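Local atomic coordinates of ribosome biogenesis GTPase A (Thermotoga maritima, PDB entry 3CNL), a protein that binds GTP, probably hydrolyses it, and is probably required for a late step in assembly of the 50S ribosomal subunit. Residues V26-A31 / V102-V107. Sequence-based numbering, arbitrary orientation.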
# COMPACT_ATOMS: atom_id res chain seq x y z
N VAL A 26 6.78 12.18 0.57
CA VAL A 26 6.99 10.79 0.99
C VAL A 26 5.86 9.95 0.38
O VAL A 26 4.67 10.08 0.74
CB VAL A 26 7.02 10.65 2.53
CG1 VAL A 26 7.18 9.17 2.94
CG2 VAL A 26 8.16 11.49 3.12
N GLU A 27 6.24 9.15 -0.60
CA GLU A 27 5.31 8.26 -1.28
C GLU A 27 5.24 6.94 -0.51
O GLU A 27 6.20 6.15 -0.48
CB GLU A 27 5.76 8.08 -2.73
CG GLU A 27 4.81 7.33 -3.63
CD GLU A 27 5.44 7.05 -4.98
OE1 GLU A 27 4.69 6.84 -5.94
OE2 GLU A 27 6.69 7.01 -5.09
N VAL A 28 4.10 6.71 0.14
CA VAL A 28 3.90 5.52 0.95
C VAL A 28 3.30 4.39 0.08
O VAL A 28 2.11 4.42 -0.30
CB VAL A 28 3.06 5.82 2.21
CG1 VAL A 28 2.86 4.54 3.08
CG2 VAL A 28 3.70 6.95 3.04
N ARG A 29 4.15 3.41 -0.21
CA ARG A 29 3.80 2.25 -1.02
C ARG A 29 3.78 1.03 -0.12
O ARG A 29 4.34 1.07 0.96
CB ARG A 29 4.85 2.04 -2.11
CG ARG A 29 5.09 3.26 -3.05
CD ARG A 29 5.83 2.81 -4.28
NE ARG A 29 6.27 3.93 -5.08
CZ ARG A 29 6.89 3.85 -6.25
NH1 ARG A 29 7.15 2.66 -6.79
NH2 ARG A 29 7.23 4.96 -6.88
N ASP A 30 3.13 -0.04 -0.57
CA ASP A 30 3.17 -1.34 0.10
C ASP A 30 4.36 -2.08 -0.53
O ASP A 30 4.46 -2.15 -1.75
CB ASP A 30 1.83 -2.09 -0.11
CG ASP A 30 1.69 -3.34 0.76
OD1 ASP A 30 2.62 -4.15 0.77
OD2 ASP A 30 0.63 -3.54 1.41
N ALA A 31 5.28 -2.57 0.30
CA ALA A 31 6.46 -3.32 -0.17
C ALA A 31 6.09 -4.61 -0.88
O ALA A 31 6.89 -5.17 -1.64
CB ALA A 31 7.38 -3.64 1.03
N VAL A 102 6.86 18.69 4.15
CA VAL A 102 6.62 17.36 3.62
C VAL A 102 5.12 17.05 3.45
O VAL A 102 4.32 17.35 4.34
CB VAL A 102 7.31 16.29 4.54
CG1 VAL A 102 7.11 14.88 4.01
CG2 VAL A 102 8.82 16.60 4.70
N LEU A 103 4.77 16.47 2.31
CA LEU A 103 3.47 15.83 2.12
C LEU A 103 3.66 14.32 2.11
O LEU A 103 4.49 13.78 1.37
CB LEU A 103 2.79 16.28 0.82
CG LEU A 103 1.49 15.56 0.39
CD1 LEU A 103 0.28 15.90 1.27
CD2 LEU A 103 1.13 15.81 -1.08
N ILE A 104 2.88 13.64 2.94
CA ILE A 104 2.76 12.19 2.88
C ILE A 104 1.66 11.86 1.87
O ILE A 104 0.54 12.33 2.00
CB ILE A 104 2.36 11.63 4.28
CG1 ILE A 104 3.36 12.03 5.36
CG2 ILE A 104 2.17 10.08 4.25
CD1 ILE A 104 4.82 11.71 5.04
N VAL A 105 1.97 11.02 0.87
CA VAL A 105 0.97 10.67 -0.15
C VAL A 105 0.99 9.17 -0.52
O VAL A 105 2.00 8.48 -0.35
CB VAL A 105 1.17 11.52 -1.44
CG1 VAL A 105 2.38 11.04 -2.23
CG2 VAL A 105 -0.06 11.43 -2.32
N GLY A 106 -0.13 8.67 -1.05
CA GLY A 106 -0.20 7.26 -1.49
C GLY A 106 -1.61 6.81 -1.82
O GLY A 106 -2.59 7.53 -1.57
N VAL A 107 -1.72 5.60 -2.37
CA VAL A 107 -3.06 5.07 -2.67
C VAL A 107 -3.66 4.63 -1.34
O VAL A 107 -2.94 4.59 -0.36
CB VAL A 107 -3.01 3.90 -3.66
CG1 VAL A 107 -2.37 4.35 -4.99
CG2 VAL A 107 -2.27 2.67 -3.04
O HOH W 1 0.90 4.62 -2.67
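Val28 O accepts two hydrogen bonds, one from a water at 2.7 Å and one from Thr110 OG1 of the GTP-binding loop. The same water accepts from Val107 N, so it carries the pairing onward where strands 24-30 and 101-106 splay apart and the direct ladder ends. That ladder is parallel and made by backbone atoms alone. Val26 bonds through both its backbone N and its O, N giving to Leu103 O and O receiving Val105 N, and the last rung, Val28 N to Val105 O at 2.8 Å, is almost straight (170° at the hydrogen). Glu27 CA adds a C-H···O contact to Val105 O.

Beta-branched residues suit these strands, filling the space beside an extended backbone. Ile104 and Val26 lie side by side on one face, and CG1 of Ile104, set beside its own backbone N (chi1 -57°), brings CD1 to 3.5 Å from Val26 CB. Val102 CG1 meets Val26 CG2, while Ile104 CG2 touches Val28 CG2 at 3.7 Å; helix 112-120 packs on Ile104 and Val28. On the other face, the buried Glu27 is paired by a salt bridge, Arg29 NH2 meeting OE2 at 2.8 Å from above the carboxylate plane, while OE1 accepts from Ala39 N.

Gly106, without a side chain, lets the chain pass close to Val28 O and enter the P-loop. Water and Thr110, itself a GTP-binding residue, tie that loop to Val28 O, consistent with the sheet holding it in place.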